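Local coordinates for protein ATP phosphoribosyltransferase regulatory subunit (Lactococcus lactis, PDB 1Z7M) that is required for the first step of histidine biosynthesis and may allow histidine to feedback-regulate ATP phosphoribosyltransferase activity, at residues Y120-K125 with N140-I145; V58-F63 with T102-R107; I301-R306 with C324-T329; K48-K53 with L164-Q169. One frame throughout, in Å; residues are numbered along the deposited sequence.

In the fold
From the N terminus, helix 33-52 ends in the first half of contact 4, which closes only when helix 152-169 arrives at 164-169. Contacts 2 and 1 are both nested inside that long loop, one after the other: contact 2 brings the loop 58-63 against helix 102-111, and contact 1 then pairs strands 118-127 and 139-148 as a hairpin. Farther along the chain, contact 3 joins strands 302-306 and 320-326, which belong to the same mixed sheet as the hairpin. Contact 1 touches all three others: Leu105 of contact 2, Cys325 of contact 3 and Phe50 of contact 4. Contacts 3 and 4 meet through Cys325 and Val166, whereas contact 2 touches neither of them.

Contact 1: Y120-K125 with N140-I145; sequences YSYFGK and NYQIGI
The ring of Tyr122 lies over Gly144, whose N and CA both sit above one face; the CA is 3.8 Å from the ring centroid, a CH-pi contact 25° off the normal, and Gln142 CB is at the ring edge. Tyr141 repeats the arrangement in the other direction: Gly124 CA lies 4.2 Å from the centroid of its ring, over one face, while Lys125 CE comes to the edge. On the Phe123 ring, CG2 of Ile143 rests over one face, 3.9 Å from the centroid. Tyr122 has CG between the backbone N and the carbonyl carbon (chi1 56°), which sets CG on the side from which the ring reaches over Gly144. An alanine at Tyr122 would probably leave the backbone of Gly144 without its aromatic cover and open a gap beside Phe101, which stacks on this ring.

The two strand segments run antiparallel, their axes at 171°. Tyr122 and Gly144 exchange two hydrogen bonds, as do Gly124 and Gln142, where Gln142 N to Gly124 O measures 2.7 Å. The phenol of Tyr141 is hydrogen-bonded to Glu43 and Arg40, and Lys125 NZ forms a salt bridge with Glu139. The hairpin is part of the mixed sheet of the class II synthetase-like fold: strand 320-326 continues it beyond 139-148, helix 33-52 covers the face bearing Phe123, Ile143 and Ile145, and helix 102-111 packs against Tyr120 and Tyr122.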
loop_
_atom_site.group_PDB
_atom_site.type_symbol
_atom_site.label_atom_id
_atom_site.label_comp_id
_atom_site.label_asym_id
_atom_site.label_seq_id
_atom_site.Cartn_x
_atom_site.Cartn_y
_atom_site.Cartn_z
ATOM N N TYR B 120 -25.379 -19.133 -11.678
ATOM C CA TYR B 120 -24.692 -17.850 -11.762
ATOM C C TYR B 120 -23.855 -17.680 -13.029
ATOM O O TYR B 120 -23.359 -18.651 -13.603
ATOM C CB TYR B 120 -23.770 -17.708 -10.555
ATOM C CG TYR B 120 -24.477 -17.585 -9.238
ATOM C CD1 TYR B 120 -23.841 -17.939 -8.046
ATOM C CD2 TYR B 120 -25.760 -17.064 -9.167
ATOM C CE1 TYR B 120 -24.478 -17.770 -6.807
ATOM C CE2 TYR B 120 -26.400 -16.888 -7.941
ATOM C CZ TYR B 120 -25.760 -17.242 -6.767
ATOM O OH TYR B 120 -26.419 -17.070 -5.571
ATOM N N SER B 121 -23.697 -16.439 -13.464
ATOM C CA SER B 121 -22.864 -16.175 -14.619
ATOM C C SER B 121 -22.058 -14.911 -14.334
ATOM O O SER B 121 -22.434 -14.107 -13.482
ATOM C CB SER B 121 -23.704 -16.015 -15.891
ATOM O OG SER B 121 -24.668 -14.993 -15.767
ATOM N N TYR B 122 -20.933 -14.751 -15.023
ATOM C CA TYR B 122 -20.089 -13.581 -14.841
ATOM C C TYR B 122 -19.371 -13.183 -16.127
ATOM O O TYR B 122 -18.918 -14.037 -16.894
ATOM C CB TYR B 122 -19.073 -13.845 -13.735
ATOM C CG TYR B 122 -18.203 -15.067 -13.955
ATOM C CD1 TYR B 122 -17.056 -15.009 -14.745
ATOM C CD2 TYR B 122 -18.518 -16.279 -13.345
ATOM C CE1 TYR B 122 -16.241 -16.129 -14.919
ATOM C CE2 TYR B 122 -17.713 -17.397 -13.515
ATOM C CZ TYR B 122 -16.578 -17.317 -14.299
ATOM O OH TYR B 122 -15.788 -18.433 -14.451
ATOM N N PHE B 123 -19.289 -11.872 -16.345
ATOM C CA PHE B 123 -18.630 -11.296 -17.510
ATOM C C PHE B 123 -17.725 -10.192 -17.009
ATOM O O PHE B 123 -18.181 -9.090 -16.713
ATOM C CB PHE B 123 -19.652 -10.694 -18.478
ATOM C CG PHE B 123 -20.707 -11.658 -18.932
ATOM C CD1 PHE B 123 -21.681 -12.122 -18.043
ATOM C CD2 PHE B 123 -20.728 -12.107 -20.248
ATOM C CE1 PHE B 123 -22.652 -13.013 -18.458
ATOM C CE2 PHE B 123 -21.699 -12.997 -20.671
ATOM C CZ PHE B 123 -22.664 -13.452 -19.773
ATOM N N GLY B 124 -16.438 -10.481 -16.910
ATOM C CA GLY B 124 -15.522 -9.474 -16.418
ATOM C C GLY B 124 -14.105 -9.976 -16.430
ATOM O O GLY B 124 -13.819 -11.023 -17.015
ATOM N N LYS B 125 -13.210 -9.249 -15.776
ATOM C CA LYS B 125 -11.828 -9.671 -15.772
ATOM C C LYS B 125 -11.172 -9.828 -14.416
ATOM O O LYS B 125 -11.568 -9.194 -13.444
ATOM C CB LYS B 125 -11.008 -8.725 -16.638
ATOM C CG LYS B 125 -11.153 -7.294 -16.257
ATOM C CD LYS B 125 -10.217 -6.397 -17.057
ATOM C CE LYS B 125 -10.603 -6.309 -18.519
ATOM N NZ LYS B 125 -9.804 -5.246 -19.195
ATOM N N ASN B 140 -7.114 -10.211 -17.718
ATOM C CA ASN B 140 -7.772 -11.369 -18.292
ATOM C C ASN B 140 -9.265 -11.327 -18.188
ATOM O O ASN B 140 -9.816 -11.402 -17.089
ATOM C CB ASN B 140 -7.290 -12.615 -17.574
ATOM C CG ASN B 140 -5.803 -12.770 -17.637
ATOM O OD1 ASN B 140 -5.166 -13.096 -16.646
ATOM N ND2 ASN B 140 -5.238 -12.546 -18.809
ATOM N N TYR B 141 -9.913 -11.252 -19.347
ATOM C CA TYR B 141 -11.365 -11.207 -19.442
ATOM C C TYR B 141 -11.902 -12.625 -19.532
ATOM O O TYR B 141 -11.506 -13.397 -20.401
ATOM C CB TYR B 141 -11.781 -10.452 -20.694
ATOM C CG TYR B 141 -13.168 -9.870 -20.606
ATOM C CD1 TYR B 141 -13.359 -8.553 -20.210
ATOM C CD2 TYR B 141 -14.297 -10.632 -20.926
ATOM C CE1 TYR B 141 -14.635 -8.002 -20.142
ATOM C CE2 TYR B 141 -15.585 -10.085 -20.853
ATOM C CZ TYR B 141 -15.741 -8.773 -20.462
ATOM O OH TYR B 141 -16.989 -8.219 -20.374
ATOM N N GLN B 142 -12.808 -12.973 -18.642
ATOM C CA GLN B 142 -13.355 -14.297 -18.690
ATOM C C GLN B 142 -14.863 -14.199 -18.683
ATOM O O GLN B 142 -15.420 -13.151 -18.329
ATOM C CB GLN B 142 -12.913 -15.086 -17.476
ATOM C CG GLN B 142 -11.478 -14.903 -17.133
ATOM C CD GLN B 142 -11.074 -15.708 -15.918
ATOM O OE1 GLN B 142 -11.767 -15.718 -14.908
ATOM N NE2 GLN B 142 -9.945 -16.393 -16.014
ATOM N N ILE B 143 -15.505 -15.289 -19.112
ATOM C CA ILE B 143 -16.966 -15.430 -19.109
ATOM C C ILE B 143 -17.210 -16.854 -18.607
ATOM O O ILE B 143 -16.646 -17.803 -19.133
ATOM C CB ILE B 143 -17.612 -15.283 -20.508
ATOM C CG1 ILE B 143 -17.271 -13.933 -21.121
ATOM C CG2 ILE B 143 -19.103 -15.341 -20.368
ATOM C CD1 ILE B 143 -17.913 -13.690 -22.463
ATOM N N GLY B 144 -18.029 -17.012 -17.580
ATOM C CA GLY B 144 -18.254 -18.346 -17.077
ATOM C C GLY B 144 -19.530 -18.462 -16.290
ATOM O O GLY B 144 -20.216 -17.471 -16.064
ATOM N N ILE B 145 -19.848 -19.686 -15.876
ATOM C CA ILE B 145 -21.060 -19.968 -15.100
ATOM C C ILE B 145 -20.749 -20.949 -13.972
ATOM O O ILE B 145 -19.774 -21.694 -14.037
ATOM C CB ILE B 145 -22.165 -20.590 -15.983
ATOM C CG1 ILE B 145 -21.611 -21.832 -16.680
ATOM C CG2 ILE B 145 -22.677 -19.572 -16.986
ATOM C CD1 ILE B 145 -22.660 -22.617 -17.406
#

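Contact 2: V58-F63 with T102-R107; sequences VMPPSF and TLPLVR
Val58, Pro60 and Pro61 meet the first turns of helix 102-111 from an irregular, extended loop, with the CA atoms of Pro60 and Pro104 6.1 Å apart and no hydrogen bond between the two segments. Leu105 carries much of the packing. Its CG stands anti to the carbonyl carbon, beside the backbone N (chi1 -58°), and the isopropyl end leans in to the loop. CD2 rests against both methyls of Val58, 3.5 Å from CG1 and 3.6 Å from CG2, and on another side it meets Pro60 CG at 3.8 Å. The two proline rings touch through Pro60 CB and Pro104 CG, also 3.8 Å apart.

Arg107 reaches Pro61 tip to tip. Its CG is anti to the backbone N, and the chain bends at chi3 (58°), where CD leads on to NE. NH2 then lies 3.8 Å from Pro61 CG, which sits at the edge of the guanidinium and near its plane. The charge of this group is met by Glu64, which forms a salt bridge with NH1. Tyr120 packs on both Val58 and Leu105, while Leu33 and Ala29 of the second subunit pack on Val58 and Pro61, respectively.

Across the two segments the join is therefore one of apolar shape: proline rings and branched methyls touch at van der Waals distance, and the arginine offers Pro61 a flat edge while its ionic bond is made to Glu64.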
loop_
_atom_site.group_PDB
_atom_site.type_symbol
_atom_site.label_atom_id
_atom_site.label_comp_id
_atom_site.label_asym_id
_atom_site.label_seq_id
_atom_site.Cartn_x
_atom_site.Cartn_y
_atom_site.Cartn_z
ATOM N N VAL B 58 -23.917 -12.179 -12.006
ATOM C CA VAL B 58 -23.515 -11.513 -10.774
ATOM C C VAL B 58 -22.214 -10.759 -11.027
ATOM O O VAL B 58 -21.402 -11.165 -11.857
ATOM C CB VAL B 58 -23.296 -12.512 -9.631
ATOM C CG1 VAL B 58 -22.931 -13.858 -10.189
ATOM C CG2 VAL B 58 -22.182 -12.014 -8.717
ATOM N N MET B 59 -22.023 -9.645 -10.334
ATOM C CA MET B 59 -20.805 -8.881 -10.511
ATOM C C MET B 59 -20.093 -8.895 -9.171
ATOM O O MET B 59 -20.496 -8.195 -8.236
ATOM C CB MET B 59 -21.148 -7.463 -10.954
ATOM C CG MET B 59 -21.688 -7.439 -12.364
ATOM S SD MET B 59 -22.334 -5.863 -12.865
ATOM C CE MET B 59 -20.883 -4.883 -12.882
ATOM N N PRO B 60 -19.041 -9.722 -9.047
ATOM C CA PRO B 60 -18.299 -9.813 -7.794
ATOM C C PRO B 60 -17.582 -8.506 -7.559
ATOM O O PRO B 60 -17.292 -7.774 -8.506
ATOM C CB PRO B 60 -17.319 -10.952 -8.048
ATOM C CG PRO B 60 -17.895 -11.685 -9.209
ATOM C CD PRO B 60 -18.428 -10.588 -10.059
ATOM N N PRO B 61 -17.275 -8.203 -6.291
ATOM C CA PRO B 61 -16.581 -6.973 -5.908
ATOM C C PRO B 61 -15.190 -6.933 -6.533
ATOM O O PRO B 61 -14.612 -7.977 -6.845
ATOM C CB PRO B 61 -16.543 -7.073 -4.396
ATOM C CG PRO B 61 -16.446 -8.541 -4.185
ATOM C CD PRO B 61 -17.449 -9.087 -5.131
ATOM N N SER B 62 -14.656 -5.731 -6.717
ATOM C CA SER B 62 -13.339 -5.575 -7.325
ATOM C C SER B 62 -12.203 -5.951 -6.391
ATOM O O SER B 62 -11.150 -6.386 -6.841
ATOM C CB SER B 62 -13.152 -4.137 -7.807
ATOM O OG SER B 62 -14.018 -3.844 -8.897
ATOM N N PHE B 63 -12.407 -5.774 -5.090
ATOM C CA PHE B 63 -11.377 -6.127 -4.124
ATOM C C PHE B 63 -11.867 -7.148 -3.119
ATOM O O PHE B 63 -13.030 -7.151 -2.709
ATOM C CB PHE B 63 -10.888 -4.907 -3.357
ATOM C CG PHE B 63 -10.392 -3.804 -4.228
ATOM C CD1 PHE B 63 -11.258 -2.813 -4.667
ATOM C CD2 PHE B 63 -9.055 -3.746 -4.612
ATOM C CE1 PHE B 63 -10.803 -1.786 -5.470
ATOM C CE2 PHE B 63 -8.593 -2.724 -5.415
ATOM C CZ PHE B 63 -9.466 -1.743 -5.846
ATOM N N THR B 102 -14.724 -17.674 -9.385
ATOM C CA THR B 102 -15.454 -18.763 -8.735
ATOM C C THR B 102 -15.661 -18.544 -7.237
ATOM O O THR B 102 -16.786 -18.626 -6.739
ATOM C CB THR B 102 -14.760 -20.119 -8.967
ATOM O OG1 THR B 102 -14.651 -20.351 -10.369
ATOM C CG2 THR B 102 -15.576 -21.235 -8.393
ATOM N N LEU B 103 -14.577 -18.251 -6.530
ATOM C CA LEU B 103 -14.631 -18.031 -5.095
ATOM C C LEU B 103 -15.720 -17.087 -4.623
ATOM O O LEU B 103 -16.493 -17.421 -3.727
ATOM C CB LEU B 103 -13.281 -17.528 -4.593
ATOM C CG LEU B 103 -12.361 -18.646 -4.128
ATOM C CD1 LEU B 103 -11.014 -18.092 -3.669
ATOM C CD2 LEU B 103 -13.061 -19.371 -2.998
ATOM N N PRO B 104 -15.791 -15.882 -5.198
ATOM C CA PRO B 104 -16.829 -14.941 -4.770
ATOM C C PRO B 104 -18.255 -15.395 -5.096
ATOM O O PRO B 104 -19.197 -15.031 -4.401
ATOM C CB PRO B 104 -16.430 -13.641 -5.472
ATOM C CG PRO B 104 -15.759 -14.122 -6.703
ATOM C CD PRO B 104 -14.917 -15.276 -6.216
ATOM N N LEU B 105 -18.414 -16.196 -6.142
ATOM C CA LEU B 105 -19.730 -16.685 -6.495
ATOM C C LEU B 105 -20.100 -17.824 -5.547
ATOM O O LEU B 105 -21.277 -18.044 -5.236
ATOM C CB LEU B 105 -19.759 -17.184 -7.940
ATOM C CG LEU B 105 -19.391 -16.221 -9.068
ATOM C CD1 LEU B 105 -19.984 -16.711 -10.366
ATOM C CD2 LEU B 105 -19.920 -14.847 -8.777
ATOM N N VAL B 106 -19.098 -18.565 -5.092
ATOM C CA VAL B 106 -19.360 -19.660 -4.183
ATOM C C VAL B 106 -19.741 -19.087 -2.832
ATOM O O VAL B 106 -20.552 -19.666 -2.118
ATOM C CB VAL B 106 -18.144 -20.570 -4.033
ATOM C CG1 VAL B 106 -18.349 -21.516 -2.881
ATOM C CG2 VAL B 106 -17.945 -21.355 -5.297
ATOM N N ARG B 107 -19.160 -17.946 -2.479
ATOM C CA ARG B 107 -19.481 -17.300 -1.208
ATOM C C ARG B 107 -20.924 -16.793 -1.257
ATOM O O ARG B 107 -21.689 -16.961 -0.306
ATOM C CB ARG B 107 -18.530 -16.129 -0.952
ATOM C CG ARG B 107 -18.809 -15.360 0.333
ATOM C CD ARG B 107 -17.840 -14.200 0.487
ATOM N NE ARG B 107 -17.908 -13.290 -0.652
ATOM C CZ ARG B 107 -16.908 -12.511 -1.049
ATOM N NH1 ARG B 107 -15.757 -12.532 -0.393
ATOM N NH2 ARG B 107 -17.056 -11.715 -2.101
#

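Contact 3: I301-R306 with C324-T329; sequences ILSGGR and CCHMDT
Ser303 and Cys324 form an antiparallel hydrogen-bonded pair in the mixed sheet of the class II synthetase-like fold, with Cys324 N to Ser303 O at 2.8 Å and the return bond, Ser303 N to Cys324 O, at 3.2 Å. Next along, Leu302 faces Cys325 in a non-hydrogen-bonded pair, and His326 N donates a hydrogen bond to Ile301 O, 2.9 Å away, with an N-H...O angle of 169°.

His326 occupies the N-cap position of helix 327-338, where the strand gives way to the helix. Its CB lies 3.8 Å from Ile301 O, and CG, anti to the carbonyl carbon (chi1 -55°), stays near that same oxygen. ND1 comes next, close to the Ile301 carbonyl but hydrogen-bonded to Pro300 O. Farther out, CE1 and NE2 turn to the Ser303 hydroxyl, which lies at the ring edge, near its plane. An alanine at His326 would probably leave Pro300 O without this donor and uncover the side chain of Ser303.

On the face of the sheet opposite Ser303 and Cys324, Leu302 CD1 touches Cys325 SG at 4.1 Å. At the histidine tip, the nearest approach is Ser303 OG to His326 CE1, 3.1 Å.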
loop_
_atom_site.group_PDB
_atom_site.type_symbol
_atom_site.label_atom_id
_atom_site.label_comp_id
_atom_site.label_asym_id
_atom_site.label_seq_id
_atom_site.Cartn_x
_atom_site.Cartn_y
_atom_site.Cartn_z
ATOM N N ILE B 301 -9.338 -22.588 -24.494
ATOM C CA ILE B 301 -10.308 -21.520 -24.661
ATOM C C ILE B 301 -11.360 -21.631 -23.562
ATOM O O ILE B 301 -12.003 -20.654 -23.187
ATOM C CB ILE B 301 -10.995 -21.576 -26.054
ATOM C CG1 ILE B 301 -11.580 -22.964 -26.306
ATOM C CG2 ILE B 301 -9.996 -21.194 -27.130
ATOM C CD1 ILE B 301 -12.200 -23.134 -27.670
ATOM N N LEU B 302 -11.521 -22.835 -23.038
ATOM C CA LEU B 302 -12.494 -23.066 -21.996
ATOM C C LEU B 302 -12.043 -24.217 -21.111
ATOM O O LEU B 302 -11.434 -25.181 -21.574
ATOM C CB LEU B 302 -13.864 -23.366 -22.618
ATOM C CG LEU B 302 -15.029 -23.732 -21.694
ATOM C CD1 LEU B 302 -16.325 -23.558 -22.438
ATOM C CD2 LEU B 302 -14.888 -25.149 -21.217
ATOM N N SER B 303 -12.351 -24.095 -19.826
ATOM C CA SER B 303 -11.988 -25.099 -18.842
ATOM C C SER B 303 -12.957 -25.041 -17.677
ATOM O O SER B 303 -13.612 -24.031 -17.433
ATOM C CB SER B 303 -10.569 -24.853 -18.338
ATOM O OG SER B 303 -10.449 -23.562 -17.765
ATOM N N GLY B 304 -13.042 -26.136 -16.951
ATOM C CA GLY B 304 -13.944 -26.166 -15.833
ATOM C C GLY B 304 -14.058 -27.561 -15.284
ATOM O O GLY B 304 -13.332 -28.471 -15.686
ATOM N N GLY B 305 -14.991 -27.719 -14.356
ATOM C CA GLY B 305 -15.202 -29.004 -13.736
ATOM C C GLY B 305 -16.016 -28.896 -12.469
ATOM O O GLY B 305 -16.560 -27.851 -12.125
ATOM N N ARG B 306 -16.078 -30.008 -11.765
ATOM C CA ARG B 306 -16.838 -30.101 -10.540
ATOM C C ARG B 306 -15.873 -30.012 -9.366
ATOM O O ARG B 306 -14.832 -30.685 -9.345
ATOM C CB ARG B 306 -17.590 -31.437 -10.540
ATOM C CG ARG B 306 -18.429 -31.703 -9.319
ATOM C CD ARG B 306 -19.057 -33.060 -9.398
ATOM N NE ARG B 306 -19.815 -33.321 -8.187
ATOM C CZ ARG B 306 -20.610 -34.372 -8.018
ATOM N NH1 ARG B 306 -20.739 -35.261 -8.999
ATOM N NH2 ARG B 306 -21.290 -34.519 -6.882
ATOM N N CYS B 324 -15.239 -21.812 -17.258
ATOM C CA CYS B 324 -14.823 -20.454 -17.529
ATOM C C CYS B 324 -14.236 -20.287 -18.912
ATOM O O CYS B 324 -13.487 -21.144 -19.379
ATOM C CB CYS B 324 -13.805 -20.039 -16.480
ATOM S SG CYS B 324 -12.790 -18.667 -16.954
ATOM N N CYS B 325 -14.582 -19.174 -19.559
ATOM C CA CYS B 325 -14.112 -18.873 -20.913
ATOM C C CYS B 325 -12.978 -17.870 -20.901
ATOM O O CYS B 325 -13.089 -16.794 -20.323
ATOM C CB CYS B 325 -15.258 -18.331 -21.784
ATOM S SG CYS B 325 -16.622 -19.480 -21.974
ATOM N N HIS B 326 -11.891 -18.234 -21.566
ATOM C CA HIS B 326 -10.728 -17.391 -21.642
ATOM C C HIS B 326 -10.786 -16.583 -22.920
ATOM O O HIS B 326 -10.153 -16.919 -23.915
ATOM C CB HIS B 326 -9.492 -18.272 -21.566
ATOM C CG HIS B 326 -9.479 -19.158 -20.358
ATOM N ND1 HIS B 326 -9.329 -20.525 -20.440
ATOM C CD2 HIS B 326 -9.681 -18.880 -19.048
ATOM C CE1 HIS B 326 -9.448 -21.052 -19.234
ATOM N NE2 HIS B 326 -9.663 -20.076 -18.372
ATOM N N MET B 327 -11.556 -15.498 -22.861
ATOM C CA MET B 327 -11.794 -14.591 -23.982
ATOM C C MET B 327 -10.547 -14.019 -24.638
ATOM O O MET B 327 -10.549 -13.727 -25.822
ATOM C CB MET B 327 -12.696 -13.450 -23.517
ATOM C CG MET B 327 -13.945 -13.884 -22.771
ATOM S SD MET B 327 -15.083 -14.982 -23.690
ATOM C CE MET B 327 -15.096 -14.247 -25.354
ATOM N N ASP B 328 -9.484 -13.828 -23.873
ATOM C CA ASP B 328 -8.271 -13.289 -24.464
ATOM C C ASP B 328 -7.726 -14.317 -25.424
ATOM O O ASP B 328 -7.313 -13.996 -26.539
ATOM C CB ASP B 328 -7.235 -12.973 -23.386
ATOM C CG ASP B 328 -7.711 -11.897 -22.419
ATOM O OD1 ASP B 328 -7.874 -10.715 -22.836
ATOM O OD2 ASP B 328 -7.932 -12.248 -21.233
ATOM N N THR B 329 -7.731 -15.564 -24.977
ATOM C CA THR B 329 -7.251 -16.652 -25.801
ATOM C C THR B 329 -8.188 -16.847 -26.992
ATOM O O THR B 329 -7.738 -17.114 -28.103
ATOM C CB THR B 329 -7.145 -17.945 -24.979
ATOM O OG1 THR B 329 -6.262 -17.724 -23.866
ATOM C CG2 THR B 329 -6.589 -19.084 -25.840
#

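Contact 4: K48-K53 with L164-Q169; sequences KLFSLK and LQVIEQ
Leu49 and Val166 meet at about a right angle, Leu49 CD2 lying 3.8 Å from Val166 CG2. Leu49 has CG anti to the backbone N, and its two methyls divide the work: CD2 goes to the valine, whereas CD1 lies 3.6 Å from Gln165 OE1. The same Val166 methyl also receives the Phe50 ring. CG2 stands at the edge of that ring, near its plane, with CE2 the nearest ring atom at 3.7 Å, so one valine branch is shared by a leucine and a phenylalanine of successive helix positions.

Gln165 stretches its side chain across to the end of the other helix. CG is anti to the carbonyl carbon and the next torsion is extended (chi2 -177°), which carries CD well clear of its own backbone. Lys53 bends at chi2 (-67°), which sets the direction of CD; the chain then runs on extended, and CE lies 3.8 Å from Gln165 NE2, the two side chains tip to tip.

The short helical segments run nearly antiparallel, at 156°; their axes approach to 11.2 Å, and side chains rather than close backbones bridge the interval. Leu162, one turn before Val166 on helix 152-169, packs on both Leu49 and Phe50, and Val166 continues inward to Phe323 and Cys325 of the sheet.

No hydrogen bond or salt bridge joins the two segments. The contact grades from an apolar cluster around Val166 to amide and lysine ends that merely touch, which implies that cohesion here probably rests mainly on the apolar contacts of Leu49 and Phe50 with Val166.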
loop_
_atom_site.group_PDB
_atom_site.type_symbol
_atom_site.label_atom_id
_atom_site.label_comp_id
_atom_site.label_asym_id
_atom_site.label_seq_id
_atom_site.Cartn_x
_atom_site.Cartn_y
_atom_site.Cartn_z
ATOM N N LYS B 48 -27.675 -14.307 -24.212
ATOM C CA LYS B 48 -28.975 -14.870 -24.578
ATOM C C LYS B 48 -28.948 -16.288 -24.012
ATOM O O LYS B 48 -29.742 -16.649 -23.141
ATOM C CB LYS B 48 -29.166 -14.929 -26.110
ATOM C CG LYS B 48 -28.959 -13.600 -26.862
ATOM C CD LYS B 48 -30.257 -12.854 -27.247
ATOM C CE LYS B 48 -29.950 -11.515 -27.981
ATOM N NZ LYS B 48 -31.165 -10.666 -28.244
ATOM N N LEU B 49 -27.985 -17.064 -24.491
ATOM C CA LEU B 49 -27.805 -18.450 -24.096
ATOM C C LEU B 49 -27.912 -18.735 -22.606
ATOM O O LEU B 49 -28.646 -19.619 -22.195
ATOM C CB LEU B 49 -26.464 -18.939 -24.619
ATOM C CG LEU B 49 -26.060 -20.346 -24.219
ATOM C CD1 LEU B 49 -27.109 -21.344 -24.681
ATOM C CD2 LEU B 49 -24.702 -20.654 -24.827
ATOM N N PHE B 50 -27.174 -17.997 -21.796
ATOM C CA PHE B 50 -27.199 -18.202 -20.355
ATOM C C PHE B 50 -28.520 -17.822 -19.726
ATOM O O PHE B 50 -28.992 -18.489 -18.812
ATOM C CB PHE B 50 -26.105 -17.379 -19.676
ATOM C CG PHE B 50 -24.705 -17.801 -20.026
ATOM C CD1 PHE B 50 -23.629 -16.963 -19.733
ATOM C CD2 PHE B 50 -24.458 -19.021 -20.652
ATOM C CE1 PHE B 50 -22.337 -17.333 -20.062
ATOM C CE2 PHE B 50 -23.165 -19.396 -20.982
ATOM C CZ PHE B 50 -22.104 -18.551 -20.688
ATOM N N SER B 51 -29.090 -16.719 -20.198
ATOM C CA SER B 51 -30.359 -16.206 -19.681
ATOM C C SER B 51 -31.516 -17.121 -20.043
ATOM O O SER B 51 -32.493 -17.218 -19.307
ATOM C CB SER B 51 -30.624 -14.805 -20.235
ATOM O OG SER B 51 -30.614 -14.823 -21.652
ATOM N N LEU B 52 -31.383 -17.779 -21.190
ATOM C CA LEU B 52 -32.369 -18.724 -21.705
ATOM C C LEU B 52 -32.379 -20.017 -20.881
ATOM O O LEU B 52 -33.374 -20.734 -20.824
ATOM C CB LEU B 52 -32.022 -19.057 -23.151
ATOM C CG LEU B 52 -32.994 -19.929 -23.923
ATOM C CD1 LEU B 52 -34.306 -19.179 -24.076
ATOM C CD2 LEU B 52 -32.402 -20.258 -25.280
ATOM N N LYS B 53 -31.246 -20.314 -20.265
ATOM C CA LYS B 53 -31.084 -21.498 -19.445
ATOM C C LYS B 53 -31.262 -21.101 -17.991
ATOM O O LYS B 53 -30.931 -21.852 -17.079
ATOM C CB LYS B 53 -29.697 -22.076 -19.665
ATOM C CG LYS B 53 -29.407 -22.414 -21.104
ATOM C CD LYS B 53 -30.282 -23.563 -21.552
ATOM C CE LYS B 53 -29.896 -24.057 -22.939
ATOM N NZ LYS B 53 -30.697 -25.262 -23.327
ATOM N N LEU B 164 -20.601 -26.979 -24.431
ATOM C CA LEU B 164 -20.537 -27.310 -25.842
ATOM C C LEU B 164 -21.266 -26.259 -26.682
ATOM O O LEU B 164 -20.816 -25.891 -27.784
ATOM C CB LEU B 164 -21.146 -28.685 -26.082
ATOM C CG LEU B 164 -20.300 -29.861 -25.608
ATOM C CD1 LEU B 164 -20.983 -31.147 -26.010
ATOM C CD2 LEU B 164 -18.928 -29.796 -26.235
ATOM N N GLN B 165 -22.392 -25.776 -26.164
ATOM C CA GLN B 165 -23.161 -24.766 -26.873
ATOM C C GLN B 165 -22.333 -23.501 -26.939
ATOM O O GLN B 165 -22.221 -22.891 -27.986
ATOM C CB GLN B 165 -24.488 -24.510 -26.158
ATOM C CG GLN B 165 -25.344 -25.759 -26.016
ATOM C CD GLN B 165 -26.687 -25.473 -25.379
ATOM O OE1 GLN B 165 -27.479 -24.696 -25.907
ATOM N NE2 GLN B 165 -26.949 -26.092 -24.232
ATOM N N VAL B 166 -21.729 -23.133 -25.818
ATOM C CA VAL B 166 -20.903 -21.933 -25.752
ATOM C C VAL B 166 -19.788 -21.967 -26.785
ATOM O O VAL B 166 -19.440 -20.942 -27.373
ATOM C CB VAL B 166 -20.270 -21.749 -24.358
ATOM C CG1 VAL B 166 -19.346 -20.569 -24.360
ATOM C CG2 VAL B 166 -21.350 -21.523 -23.331
ATOM N N ILE B 167 -19.214 -23.138 -27.008
ATOM C CA ILE B 167 -18.150 -23.237 -27.981
ATOM C C ILE B 167 -18.712 -23.031 -29.368
ATOM O O ILE B 167 -18.004 -22.594 -30.279
ATOM C CB ILE B 167 -17.491 -24.580 -27.894
ATOM C CG1 ILE B 167 -16.901 -24.713 -26.501
ATOM C CG2 ILE B 167 -16.436 -24.720 -28.959
ATOM C CD1 ILE B 167 -16.383 -26.073 -26.175
ATOM N N GLU B 168 -19.998 -23.325 -29.528
ATOM C CA GLU B 168 -20.627 -23.166 -30.830
ATOM C C GLU B 168 -20.934 -21.721 -31.165
ATOM O O GLU B 168 -21.264 -21.426 -32.299
ATOM C CB GLU B 168 -21.894 -24.027 -30.933
ATOM C CG GLU B 168 -21.873 -24.974 -32.147
ATOM C CD GLU B 168 -20.487 -25.617 -32.406
ATOM O OE1 GLU B 168 -20.019 -26.395 -31.550
ATOM O OE2 GLU B 168 -19.857 -25.346 -33.460
ATOM N N GLN B 169 -20.812 -20.822 -30.191
ATOM C CA GLN B 169 -21.067 -19.398 -30.412
ATOM C C GLN B 169 -19.782 -18.634 -30.704
ATOM O O GLN B 169 -19.811 -17.544 -31.260
ATOM C CB GLN B 169 -21.750 -18.781 -29.196
ATOM C CG GLN B 169 -23.131 -19.326 -28.923
ATOM C CD GLN B 169 -24.059 -19.168 -30.110
ATOM O OE1 GLN B 169 -24.232 -18.071 -30.654
ATOM N NE2 GLN B 169 -24.673 -20.267 -30.512
#